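Terminal uridylyltransferase 1 (Trypanosoma brucei, PDB 5HZD) catalyses the addition of uridines from UTP to the 3' end of guide RNAs and other mitochondrial RNAs, as part of the RNA-editing machinery. Local coordinates at residues F410-P422 / T459-E471. Sequence-based numbering, arbitrary orientation.
Sequences FDWGHNVISLNRP and TRYELCIEDPYEE
Leu463 CD2 sits above the rim of the Trp412 indole, 3.5 Å from Trp412 CE3, while Phe410 turns a ring edge to the centre of the opposite face; the backbone N of Cys464 sits at the indole edge. Beyond these rings, in the Cid1-family poly(A) polymerase region of the chain, the inferred nucleotide recognition motif that begins at Ile465 runs in parallel with 416-418, joined by a single beta bridge. Ile417 N donates to Cys464 O (2.9 Å), and Ile417 O accepts from Glu466 N (2.8 Å), nearly in line with its carbonyl. Around the bridge, Ile417 and Ile465 lie side by side, pointing the same way onto helix 336-349, while Val416 CG2 packs on Cys464 CB. One water accepts from Cys464 N and donates to Trp412 O and Asn415 O, linking the chains.

Farther along, the extended Glu466 side chain, with CG anti to the backbone N (chi1 180°), lets OE1 accept from two donors. Ser418 OG meets it on the anti side at 2.6 Å, 29° out of the carboxylate plane, and Arg421 NH1 forms a salt bridge through the syn lone pair, the guanidinium and carboxylate nearly coplanar. Arg421 NH1 also bonds Thr425 OG1, which probably helps to hold the guanidinium, and the arrangement probably stabilises the carboxylate as an anion. The motif lies beside the UTP site, where Pro468 touches the UTP-binding Tyr337. Asn420 makes the next link: a water joins its OD1 to Glu466 O, and its ND2 donates to Pro468 O at 2.9 Å, that oxygen lying near the plane of the Asn420 amide.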
# COMPACT_ATOMS: atom_id res chain seq x y z
N PHE A 410 -8.49 -17.39 -18.95
CA PHE A 410 -7.55 -17.95 -17.97
C PHE A 410 -8.03 -19.29 -17.41
O PHE A 410 -9.20 -19.43 -17.04
CB PHE A 410 -7.29 -16.95 -16.82
CG PHE A 410 -6.29 -17.46 -15.84
CD1 PHE A 410 -4.96 -17.55 -16.20
CD2 PHE A 410 -6.69 -17.91 -14.59
CE1 PHE A 410 -4.01 -18.09 -15.32
CE2 PHE A 410 -5.76 -18.45 -13.70
CZ PHE A 410 -4.42 -18.55 -14.06
N ASP A 411 -7.12 -20.26 -17.33
CA ASP A 411 -7.49 -21.60 -16.87
C ASP A 411 -7.31 -21.67 -15.36
O ASP A 411 -6.25 -22.10 -14.87
CB ASP A 411 -6.66 -22.66 -17.57
CG ASP A 411 -7.17 -24.06 -17.31
OD1 ASP A 411 -7.92 -24.28 -16.33
OD2 ASP A 411 -6.82 -24.95 -18.12
N TRP A 412 -8.35 -21.29 -14.64
CA TRP A 412 -8.27 -21.30 -13.17
C TRP A 412 -8.10 -22.70 -12.61
O TRP A 412 -7.59 -22.87 -11.49
CB TRP A 412 -9.53 -20.70 -12.55
CG TRP A 412 -9.70 -19.19 -12.69
CD1 TRP A 412 -10.54 -18.55 -13.55
CD2 TRP A 412 -9.09 -18.17 -11.89
NE1 TRP A 412 -10.50 -17.19 -13.35
CE2 TRP A 412 -9.62 -16.92 -12.33
CE3 TRP A 412 -8.17 -18.17 -10.83
CZ2 TRP A 412 -9.26 -15.70 -11.76
CZ3 TRP A 412 -7.79 -16.95 -10.27
CH2 TRP A 412 -8.34 -15.72 -10.74
N GLY A 413 -8.51 -23.70 -13.38
CA GLY A 413 -8.49 -25.07 -12.89
C GLY A 413 -7.10 -25.65 -12.88
O GLY A 413 -6.77 -26.46 -12.00
N HIS A 414 -6.27 -25.24 -13.85
CA HIS A 414 -4.97 -25.87 -14.03
C HIS A 414 -3.76 -24.96 -13.95
O HIS A 414 -2.63 -25.46 -13.79
CB HIS A 414 -4.95 -26.65 -15.35
CG HIS A 414 -5.94 -27.76 -15.37
ND1 HIS A 414 -5.80 -28.88 -14.58
CD2 HIS A 414 -7.11 -27.90 -16.03
CE1 HIS A 414 -6.84 -29.68 -14.78
NE2 HIS A 414 -7.65 -29.11 -15.65
N ASN A 415 -3.97 -23.65 -14.06
CA ASN A 415 -2.85 -22.72 -14.13
C ASN A 415 -2.80 -21.76 -12.95
O ASN A 415 -3.73 -21.68 -12.16
CB ASN A 415 -2.90 -21.93 -15.43
CG ASN A 415 -2.62 -22.80 -16.66
OD1 ASN A 415 -2.02 -23.90 -16.57
ND2 ASN A 415 -3.03 -22.31 -17.83
N VAL A 416 -1.70 -21.03 -12.86
CA VAL A 416 -1.46 -20.14 -11.73
C VAL A 416 -1.14 -18.77 -12.28
O VAL A 416 -0.36 -18.63 -13.22
CB VAL A 416 -0.21 -20.62 -10.97
CG1 VAL A 416 0.15 -19.64 -9.81
CG2 VAL A 416 -0.39 -22.07 -10.46
N ILE A 417 -1.74 -17.74 -11.69
CA ILE A 417 -1.39 -16.34 -12.02
C ILE A 417 -0.03 -16.07 -11.41
O ILE A 417 0.12 -16.07 -10.18
CB ILE A 417 -2.46 -15.41 -11.44
CG1 ILE A 417 -3.84 -15.71 -12.08
CG2 ILE A 417 -2.10 -13.94 -11.68
CD1 ILE A 417 -5.01 -14.87 -11.53
N SER A 418 1.00 -15.90 -12.24
CA SER A 418 2.35 -15.81 -11.70
C SER A 418 3.21 -14.91 -12.55
O SER A 418 3.20 -15.00 -13.79
CB SER A 418 3.00 -17.20 -11.63
OG SER A 418 4.33 -17.04 -11.16
N LEU A 419 3.95 -14.02 -11.88
CA LEU A 419 4.93 -13.16 -12.55
C LEU A 419 6.33 -13.73 -12.41
O LEU A 419 7.30 -13.11 -12.83
CB LEU A 419 4.89 -11.74 -11.96
CG LEU A 419 3.52 -11.07 -11.96
CD1 LEU A 419 3.68 -9.71 -11.27
CD2 LEU A 419 3.09 -10.94 -13.39
N ASN A 420 6.47 -14.95 -11.88
CA ASN A 420 7.82 -15.46 -11.63
C ASN A 420 8.47 -16.05 -12.86
O ASN A 420 9.67 -16.39 -12.82
CB ASN A 420 7.81 -16.51 -10.53
CG ASN A 420 7.61 -15.91 -9.17
OD1 ASN A 420 6.51 -15.62 -8.79
ND2 ASN A 420 8.70 -15.68 -8.45
N ARG A 421 7.69 -16.21 -13.92
CA ARG A 421 8.22 -16.66 -15.22
C ARG A 421 7.31 -16.06 -16.27
O ARG A 421 6.16 -15.76 -15.98
CB ARG A 421 8.26 -18.20 -15.29
CG ARG A 421 6.90 -18.88 -15.13
CD ARG A 421 7.06 -20.35 -14.68
NE ARG A 421 7.94 -20.47 -13.53
CZ ARG A 421 7.56 -20.24 -12.27
NH1 ARG A 421 6.32 -19.84 -11.96
NH2 ARG A 421 8.46 -20.37 -11.30
N PRO A 422 7.81 -15.87 -17.50
CA PRO A 422 7.03 -15.19 -18.54
C PRO A 422 5.96 -16.03 -19.21
O PRO A 422 4.98 -15.49 -19.71
CB PRO A 422 8.10 -14.83 -19.59
CG PRO A 422 9.20 -15.83 -19.38
CD PRO A 422 9.22 -16.09 -17.90
N THR A 459 -4.81 -25.48 3.09
CA THR A 459 -4.29 -24.53 2.13
C THR A 459 -4.99 -24.88 0.83
O THR A 459 -4.90 -26.01 0.37
CB THR A 459 -2.79 -24.75 1.98
OG1 THR A 459 -2.15 -24.42 3.23
CG2 THR A 459 -2.25 -23.87 0.88
N ARG A 460 -5.69 -23.91 0.25
CA ARG A 460 -6.53 -24.18 -0.93
C ARG A 460 -5.75 -23.77 -2.18
O ARG A 460 -4.94 -22.82 -2.14
CB ARG A 460 -7.81 -23.34 -0.88
CG ARG A 460 -8.74 -23.72 0.26
CD ARG A 460 -9.23 -25.14 0.09
NE ARG A 460 -10.32 -25.45 1.01
CZ ARG A 460 -10.91 -26.62 1.12
NH1 ARG A 460 -10.54 -27.66 0.36
NH2 ARG A 460 -11.88 -26.77 2.00
N TYR A 461 -5.99 -24.52 -3.26
CA TYR A 461 -5.36 -24.25 -4.55
C TYR A 461 -6.43 -24.20 -5.63
O TYR A 461 -6.23 -24.65 -6.76
CB TYR A 461 -4.34 -25.34 -4.89
CG TYR A 461 -3.15 -25.41 -3.94
CD1 TYR A 461 -2.40 -24.28 -3.66
CD2 TYR A 461 -2.78 -26.61 -3.34
CE1 TYR A 461 -1.31 -24.33 -2.80
CE2 TYR A 461 -1.69 -26.67 -2.47
CZ TYR A 461 -0.95 -25.53 -2.22
OH TYR A 461 0.13 -25.58 -1.36
N GLU A 462 -7.60 -23.66 -5.27
CA GLU A 462 -8.67 -23.47 -6.22
C GLU A 462 -8.37 -22.32 -7.15
O GLU A 462 -8.40 -22.47 -8.39
CB GLU A 462 -9.96 -23.16 -5.46
CG GLU A 462 -11.21 -23.29 -6.29
CD GLU A 462 -11.55 -24.72 -6.72
OE1 GLU A 462 -11.37 -25.71 -5.95
OE2 GLU A 462 -12.03 -24.84 -7.86
N LEU A 463 -8.12 -21.16 -6.56
CA LEU A 463 -7.66 -20.00 -7.32
C LEU A 463 -6.24 -19.73 -6.91
O LEU A 463 -5.97 -19.50 -5.71
CB LEU A 463 -8.51 -18.78 -6.97
CG LEU A 463 -10.03 -18.90 -7.07
CD1 LEU A 463 -10.64 -17.51 -6.89
CD2 LEU A 463 -10.41 -19.49 -8.43
N CYS A 464 -5.31 -19.78 -7.85
CA CYS A 464 -3.89 -19.69 -7.49
C CYS A 464 -3.21 -18.45 -8.03
O CYS A 464 -3.23 -18.20 -9.24
CB CYS A 464 -3.15 -20.92 -8.01
SG CYS A 464 -3.68 -22.44 -7.19
N ILE A 465 -2.56 -17.70 -7.13
CA ILE A 465 -1.76 -16.54 -7.51
C ILE A 465 -0.45 -16.71 -6.75
O ILE A 465 -0.44 -16.80 -5.51
CB ILE A 465 -2.44 -15.23 -7.06
CG1 ILE A 465 -3.79 -15.09 -7.75
CG2 ILE A 465 -1.55 -14.06 -7.41
CD1 ILE A 465 -4.52 -13.79 -7.33
N GLU A 466 0.65 -16.81 -7.49
CA GLU A 466 1.96 -17.03 -6.87
C GLU A 466 2.50 -15.71 -6.33
O GLU A 466 2.56 -14.70 -7.05
CB GLU A 466 2.92 -17.65 -7.90
CG GLU A 466 4.35 -17.92 -7.34
CD GLU A 466 5.27 -18.73 -8.24
OE1 GLU A 466 5.08 -18.82 -9.48
OE2 GLU A 466 6.24 -19.32 -7.69
N ASP A 467 2.90 -15.68 -5.05
CA ASP A 467 3.57 -14.50 -4.52
C ASP A 467 4.96 -14.36 -5.16
O ASP A 467 5.74 -15.33 -5.22
CB ASP A 467 3.73 -14.61 -3.00
CG ASP A 467 4.28 -13.36 -2.38
OD1 ASP A 467 5.49 -13.13 -2.49
OD2 ASP A 467 3.51 -12.61 -1.77
N PRO A 468 5.29 -13.16 -5.68
CA PRO A 468 6.55 -13.00 -6.40
C PRO A 468 7.81 -13.34 -5.59
O PRO A 468 8.74 -13.91 -6.16
CB PRO A 468 6.54 -11.51 -6.75
CG PRO A 468 5.10 -11.22 -6.97
CD PRO A 468 4.40 -12.01 -5.87
N TYR A 469 7.83 -13.02 -4.30
CA TYR A 469 9.08 -13.20 -3.52
C TYR A 469 9.02 -14.24 -2.41
O TYR A 469 10.07 -14.67 -1.90
CB TYR A 469 9.56 -11.85 -2.97
CG TYR A 469 9.90 -10.86 -4.07
CD1 TYR A 469 10.95 -11.09 -4.96
CD2 TYR A 469 9.14 -9.70 -4.22
CE1 TYR A 469 11.25 -10.19 -5.98
CE2 TYR A 469 9.43 -8.80 -5.23
CZ TYR A 469 10.46 -9.05 -6.10
OH TYR A 469 10.75 -8.15 -7.07
N GLU A 470 7.83 -14.68 -2.05
CA GLU A 470 7.73 -15.80 -1.12
C GLU A 470 7.39 -17.11 -1.85
O GLU A 470 6.24 -17.31 -2.28
CB GLU A 470 6.71 -15.49 -0.04
CG GLU A 470 6.62 -16.57 1.03
CD GLU A 470 6.08 -16.04 2.36
OE1 GLU A 470 5.53 -16.85 3.14
OE2 GLU A 470 6.21 -14.82 2.61
N GLU A 471 8.35 -18.02 -1.97
CA GLU A 471 8.02 -19.29 -2.63
C GLU A 471 7.02 -20.12 -1.81
O GLU A 471 6.96 -20.05 -0.57
CB GLU A 471 9.25 -20.12 -3.00
CG GLU A 471 8.98 -21.09 -4.14
CD GLU A 471 10.15 -22.05 -4.38
OE1 GLU A 471 9.96 -23.09 -5.06
OE2 GLU A 471 11.26 -21.75 -3.89
O HOH W 1 -5.86 -20.93 -10.40
O HOH W 2 4.14 -13.98 -9.13
O HOH W 3 8.11 -20.77 -8.48